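Local coordinates for uncharacterized protein (Alicyclobacillus acidocaldarius subsp. acidocaldarius, PDB 3RAG) that is of unknown function but carries a von Willebrand factor type A-like fold and binds a sodium ion, seen at the end of its central sheet, at residues T5-G19 against V133-M147. Numbering follows the deposited sequence.
With NA (sodium ion), chain C.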
loop_
_atom_site.group_PDB
_atom_site.type_symbol
_atom_site.label_atom_id
_atom_site.label_comp_id
_atom_site.label_asym_id
_atom_site.label_seq_id
_atom_site.Cartn_x
_atom_site.Cartn_y
_atom_site.Cartn_z
ATOM N N THR A 5 1.586 -20.926 -0.950
ATOM C CA THR A 5 2.293 -19.752 -1.450
ATOM C C THR A 5 1.489 -19.099 -2.569
ATOM O O THR A 5 1.349 -17.866 -2.639
ATOM C CB THR A 5 3.683 -20.158 -1.974
ATOM O OG1 THR A 5 4.428 -20.765 -0.907
ATOM C CG2 THR A 5 4.438 -18.943 -2.526
ATOM N N ARG A 6 0.950 -19.934 -3.451
ATOM C CA ARG A 6 0.176 -19.434 -4.579
ATOM C C ARG A 6 -1.110 -18.790 -4.081
ATOM O O ARG A 6 -1.599 -17.823 -4.660
ATOM C CB ARG A 6 -0.114 -20.563 -5.587
ATOM C CG ARG A 6 1.139 -21.121 -6.270
ATOM C CD ARG A 6 0.797 -21.979 -7.495
ATOM N NE ARG A 6 1.989 -22.384 -8.249
ATOM C CZ ARG A 6 1.974 -22.849 -9.500
ATOM N NH1 ARG A 6 0.827 -22.968 -10.161
ATOM N NH2 ARG A 6 3.110 -23.191 -10.099
ATOM N N GLU A 7 -1.638 -19.303 -2.982
ATOM C CA GLU A 7 -2.905 -18.816 -2.460
ATOM C C GLU A 7 -2.746 -17.569 -1.588
ATOM O O GLU A 7 -3.701 -16.827 -1.389
ATOM C CB GLU A 7 -3.589 -19.932 -1.668
ATOM C CG GLU A 7 -5.062 -19.712 -1.361
ATOM C CD GLU A 7 -5.749 -20.992 -0.884
ATOM O OE1 GLU A 7 -5.136 -22.078 -1.006
ATOM O OE2 GLU A 7 -6.898 -20.917 -0.388
ATOM N N ALA A 8 -1.548 -17.347 -1.053
ATOM C CA ALA A 8 -1.365 -16.301 -0.049
ATOM C C ALA A 8 -0.943 -14.956 -0.662
ATOM O O ALA A 8 -0.223 -14.184 -0.033
ATOM C CB ALA A 8 -0.372 -16.749 1.043
ATOM N N THR A 9 -1.411 -14.683 -1.877
ATOM C CA THR A 9 -1.088 -13.417 -2.563
ATOM C C THR A 9 -1.369 -12.215 -1.670
ATOM O O THR A 9 -2.419 -12.143 -1.031
ATOM C CB THR A 9 -1.877 -13.282 -3.882
ATOM O OG1 THR A 9 -1.464 -14.333 -4.758
ATOM C CG2 THR A 9 -1.628 -11.915 -4.553
ATOM N N ILE A 10 -0.421 -11.279 -1.613
ATOM C CA ILE A 10 -0.566 -10.104 -0.755
ATOM C C ILE A 10 -1.117 -8.951 -1.608
ATOM O O ILE A 10 -0.695 -8.770 -2.741
ATOM C CB ILE A 10 0.782 -9.721 -0.127
ATOM C CG1 ILE A 10 1.235 -10.817 0.852
ATOM C CG2 ILE A 10 0.683 -8.374 0.606
ATOM C CD1 ILE A 10 0.463 -10.842 2.189
ATOM N N ARG A 11 -2.083 -8.211 -1.064
ATOM C CA ARG A 11 -2.723 -7.113 -1.783
ATOM C C ARG A 11 -2.726 -5.861 -0.913
ATOM O O ARG A 11 -3.305 -5.861 0.172
ATOM C CB ARG A 11 -4.158 -7.494 -2.122
ATOM C CG ARG A 11 -4.236 -8.683 -3.065
ATOM C CD ARG A 11 -5.679 -9.075 -3.375
ATOM N NE ARG A 11 -5.692 -10.170 -4.343
ATOM C CZ ARG A 11 -5.710 -11.451 -3.997
ATOM N NH1 ARG A 11 -5.752 -11.776 -2.717
ATOM N NH2 ARG A 11 -5.697 -12.401 -4.922
ATOM N N GLN A 12 -2.076 -4.802 -1.378
ATOM C CA GLN A 12 -1.918 -3.629 -0.539
ATOM C C GLN A 12 -2.163 -2.375 -1.333
ATOM O O GLN A 12 -1.900 -2.327 -2.531
ATOM C CB GLN A 12 -0.509 -3.561 0.062
ATOM C CG GLN A 12 -0.270 -4.622 1.158
ATOM C CD GLN A 12 1.064 -4.429 1.863
ATOM O OE1 GLN A 12 1.808 -3.485 1.571
ATOM N NE2 GLN A 12 1.373 -5.330 2.791
ATOM N N ILE A 13 -2.674 -1.369 -0.644
ATOM C CA ILE A 13 -2.814 -0.035 -1.209
ATOM C C ILE A 13 -1.943 0.860 -0.342
ATOM O O ILE A 13 -2.086 0.868 0.882
ATOM C CB ILE A 13 -4.277 0.457 -1.113
ATOM C CG1 ILE A 13 -5.212 -0.440 -1.955
ATOM C CG2 ILE A 13 -4.367 1.944 -1.514
ATOM C CD1 ILE A 13 -6.729 -0.195 -1.703
ATOM N N LEU A 14 -1.028 1.602 -0.960
ATOM C CA LEU A 14 -0.163 2.494 -0.192
ATOM C C LEU A 14 -0.509 3.930 -0.568
ATOM O O LEU A 14 -0.294 4.355 -1.696
ATOM C CB LEU A 14 1.315 2.213 -0.516
ATOM C CG LEU A 14 2.281 3.258 0.048
ATOM C CD1 LEU A 14 2.255 3.229 1.579
ATOM C CD2 LEU A 14 3.704 2.988 -0.463
ATOM N N VAL A 15 -1.048 4.691 0.377
ATOM C CA VAL A 15 -1.418 6.070 0.091
ATOM C C VAL A 15 -0.288 6.972 0.582
ATOM O O VAL A 15 0.124 6.860 1.736
ATOM C CB VAL A 15 -2.699 6.447 0.845
ATOM C CG1 VAL A 15 -3.063 7.915 0.568
ATOM C CG2 VAL A 15 -3.850 5.494 0.426
ATOM N N ILE A 16 0.182 7.872 -0.278
ATOM C CA ILE A 16 1.208 8.846 0.096
ATOM C C ILE A 16 0.603 10.240 -0.057
ATOM O O ILE A 16 0.168 10.623 -1.161
ATOM C CB ILE A 16 2.488 8.687 -0.756
ATOM C CG1 ILE A 16 3.045 7.257 -0.582
ATOM C CG2 ILE A 16 3.513 9.743 -0.344
ATOM C CD1 ILE A 16 4.288 6.935 -1.434
ATOM N N THR A 17 0.566 11.010 1.026
ATOM C CA THR A 17 -0.298 12.182 1.032
ATOM C C THR A 17 0.266 13.273 1.929
ATOM O O THR A 17 1.040 12.981 2.847
ATOM C CB THR A 17 -1.740 11.755 1.505
ATOM O OG1 THR A 17 -2.646 12.851 1.410
ATOM C CG2 THR A 17 -1.715 11.262 2.991
ATOM N N ASP A 18 -0.108 14.525 1.678
ATOM C CA ASP A 18 0.302 15.604 2.592
ATOM C C ASP A 18 -0.848 16.253 3.360
ATOM O O ASP A 18 -0.738 17.402 3.817
ATOM C CB ASP A 18 1.206 16.655 1.909
ATOM C CG ASP A 18 0.452 17.541 0.943
ATOM O OD1 ASP A 18 -0.682 17.178 0.580
ATOM O OD2 ASP A 18 1.006 18.574 0.506
ATOM N N GLY A 19 -1.953 15.525 3.521
ATOM C CA GLY A 19 -2.995 16.002 4.416
ATOM C C GLY A 19 -4.346 15.360 4.175
ATOM O O GLY A 19 -4.582 14.807 3.104
ATOM N N VAL A 133 5.556 -15.144 -2.155
ATOM C CA VAL A 133 4.185 -14.891 -2.601
ATOM C C VAL A 133 4.163 -13.768 -3.636
ATOM O O VAL A 133 5.079 -12.944 -3.698
ATOM C CB VAL A 133 3.199 -14.545 -1.427
ATOM C CG1 VAL A 133 3.170 -15.668 -0.365
ATOM C CG2 VAL A 133 3.521 -13.174 -0.776
ATOM N N ALA A 134 3.120 -13.745 -4.452
ATOM C CA ALA A 134 2.889 -12.616 -5.337
ATOM C C ALA A 134 2.538 -11.404 -4.469
ATOM O O ALA A 134 1.917 -11.546 -3.416
ATOM C CB ALA A 134 1.767 -12.931 -6.358
ATOM N N LEU A 135 2.967 -10.223 -4.901
ATOM C CA LEU A 135 2.654 -8.995 -4.192
ATOM C C LEU A 135 1.960 -8.087 -5.179
ATOM O O LEU A 135 2.537 -7.736 -6.219
ATOM C CB LEU A 135 3.935 -8.328 -3.686
ATOM C CG LEU A 135 3.781 -6.902 -3.137
ATOM C CD1 LEU A 135 2.722 -6.872 -2.042
ATOM C CD2 LEU A 135 5.120 -6.396 -2.632
ATOM N N HIS A 136 0.715 -7.725 -4.884
ATOM C CA HIS A 136 -0.019 -6.803 -5.761
ATOM C C HIS A 136 -0.184 -5.508 -4.980
ATOM O O HIS A 136 -0.729 -5.522 -3.897
ATOM C CB HIS A 136 -1.401 -7.343 -6.112
ATOM C CG HIS A 136 -1.368 -8.603 -6.910
ATOM N ND1 HIS A 136 -2.504 -9.340 -7.175
ATOM C CD2 HIS A 136 -0.344 -9.254 -7.506
ATOM C CE1 HIS A 136 -2.177 -10.395 -7.899
ATOM N NE2 HIS A 136 -0.874 -10.365 -8.118
ATOM N N LEU A 137 0.283 -4.405 -5.546
ATOM C CA LEU A 137 0.403 -3.151 -4.806
ATOM C C LEU A 137 -0.099 -2.021 -5.683
ATOM O O LEU A 137 0.343 -1.877 -6.835
ATOM C CB LEU A 137 1.888 -2.895 -4.497
ATOM C CG LEU A 137 2.257 -1.538 -3.876
ATOM C CD1 LEU A 137 1.606 -1.336 -2.530
ATOM C CD2 LEU A 137 3.783 -1.333 -3.763
ATOM N N VAL A 138 -1.014 -1.210 -5.157
ATOM C CA VAL A 138 -1.367 0.014 -5.848
ATOM C C VAL A 138 -0.864 1.169 -5.008
ATOM O O VAL A 138 -1.204 1.282 -3.820
ATOM C CB VAL A 138 -2.889 0.173 -6.013
ATOM C CG1 VAL A 138 -3.188 1.496 -6.709
ATOM C CG2 VAL A 138 -3.437 -0.997 -6.841
ATOM N N VAL A 139 -0.040 2.020 -5.611
ATOM C CA VAL A 139 0.461 3.196 -4.908
ATOM C C VAL A 139 -0.437 4.375 -5.329
ATOM O O VAL A 139 -0.552 4.656 -6.534
ATOM C CB VAL A 139 1.923 3.476 -5.311
ATOM C CG1 VAL A 139 2.431 4.712 -4.585
ATOM C CG2 VAL A 139 2.823 2.254 -5.001
ATOM N N CYS A 140 -1.096 5.027 -4.356
ATOM C CA CYS A 140 -2.013 6.154 -4.614
ATOM C C CYS A 140 -1.299 7.415 -4.204
ATOM O O CYS A 140 -0.987 7.578 -3.031
ATOM C CB CYS A 140 -3.291 6.078 -3.763
ATOM S SG CYS A 140 -4.236 4.596 -4.051
ATOM N N LEU A 141 -1.028 8.287 -5.167
ATOM C CA LEU A 141 -0.219 9.474 -4.928
ATOM C C LEU A 141 -1.078 10.734 -4.983
ATOM O O LEU A 141 -1.704 11.056 -6.010
ATOM C CB LEU A 141 0.902 9.569 -5.988
ATOM C CG LEU A 141 1.814 8.351 -6.044
ATOM C CD1 LEU A 141 2.884 8.520 -7.129
ATOM C CD2 LEU A 141 2.491 8.219 -4.650
ATOM N N ASP A 142 -1.072 11.446 -3.864
ATOM C CA ASP A 142 -1.753 12.729 -3.699
ATOM C C ASP A 142 -1.054 13.699 -4.635
ATOM O O ASP A 142 0.175 13.816 -4.588
ATOM C CB ASP A 142 -1.514 13.128 -2.244
ATOM C CG ASP A 142 -2.234 14.396 -1.808
ATOM O OD1 ASP A 142 -2.588 15.256 -2.639
ATOM O OD2 ASP A 142 -2.390 14.536 -0.563
ATOM N N THR A 143 -1.818 14.371 -5.497
ATOM C CA THR A 143 -1.252 15.401 -6.358
ATOM C C THR A 143 -2.045 16.690 -6.214
ATOM O O THR A 143 -2.167 17.456 -7.151
ATOM C CB THR A 143 -1.187 14.961 -7.859
ATOM O OG1 THR A 143 -2.512 14.761 -8.380
ATOM C CG2 THR A 143 -0.367 13.700 -8.012
ATOM N N SER A 144 -2.549 16.965 -5.011
ATOM C CA SER A 144 -3.208 18.241 -4.787
ATOM C C SER A 144 -2.178 19.359 -4.912
ATOM O O SER A 144 -0.973 19.103 -4.933
ATOM C CB SER A 144 -3.849 18.269 -3.404
ATOM O OG SER A 144 -2.862 18.084 -2.420
ATOM N N ALA A 145 -2.651 20.600 -4.989
ATOM C CA ALA A 145 -1.760 21.729 -5.251
ATOM C C ALA A 145 -0.606 21.815 -4.258
ATOM O O ALA A 145 0.520 22.122 -4.634
ATOM C CB ALA A 145 -2.557 23.058 -5.283
ATOM N N SER A 146 -0.870 21.536 -2.989
ATOM C CA SER A 146 0.189 21.693 -1.996
ATOM C C SER A 146 1.290 20.644 -2.140
ATOM O O SER A 146 2.337 20.761 -1.515
ATOM C CB SER A 146 -0.374 21.654 -0.588
ATOM O OG SER A 146 -0.817 20.343 -0.315
HETATM N N MSE A 147 1.065 19.629 -2.972
HETATM C CA MSE A 147 2.065 18.558 -3.141
HETATM C C MSE A 147 3.210 18.964 -4.083
HETATM O O MSE A 147 4.161 18.201 -4.266
HETATM C CB MSE A 147 1.417 17.269 -3.693
HETATM C CG MSE A 147 0.708 16.379 -2.632
HETATM SE SE MSE A 147 1.792 15.483 -1.441
HETATM C CE MSE A 147 2.719 14.441 -2.573
HETATM NA NA NA C . -2.613 18.588 0.140
HETATM O O HOH W 1 1.102 -15.841 -4.258
HETATM O O HOH W 2 -5.052 -8.608 -6.475
HETATM O O HOH W 3 -3.778 16.404 0.507
HETATM O O HOH W 4 -4.539 19.730 1.908
#
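Thr-9 sets its CG2 over the face of the His-136 imidazole, 3.8 Å from the ring centroid and only 13° off the ring normal, a CH-pi contact. The same methyl also covers one face of the Arg-11 guanidinium, and a water at the rim of both groups links Arg-11 NE to His-136 ND1. From here strands 10-17 and 135-142 run parallel in the middle of the sheet, laced by an unbroken series of backbone hydrogen bonds that opens with Ile-10 N to Ala-134 O (3.0 Å) and finishes with Asp-142 N to Ile-16 O. On one face, Ile-10 CG2 meets Leu-135 CD1 and Ile-16 CD1 lies alongside Leu-141 CD2, on the side where helix 79-106 packs against Ile-10 and Leu-14. On the other, Ile-13 CG2 touches Cys-140 SG at 3.7 Å, where helix 214-232 covers the sheet.

At the C-terminal ends of the two strands the chemistry turns polar. Asp-142, its CG swung anti to the backbone N (chi1 -175°), takes Thr-17 OG1 on OD2 at 2.6 Å and the amide of Asp-18 from above the carboxylate plane; OD1 closes an Asx turn with Ser-144 N and accepts Ser-144 OG. With an alanine here, Thr-17 OG1 and Ser-144 OG would probably lose the carboxylate oxygens they donate to, leaving the sodium-binding serine freer to turn. Asp-18 OD1 binds sodium at 2.4 Å beside Ser-144 OG, Ser-146 OG and two waters, while its OD2 receives Ser-146 OG (2.7 Å) and pairs with Lys-150. Met-147, present as selenomethionine, lays its SE against Asp-18 CG. An Asp-x-Ser-x-Ser loop holding a cation at the C-terminal ends of parallel strands resembles the MIDAS of vWA domains, with Asp-142 acting here from the second shell, and is consistent with a metal-dependent binding site.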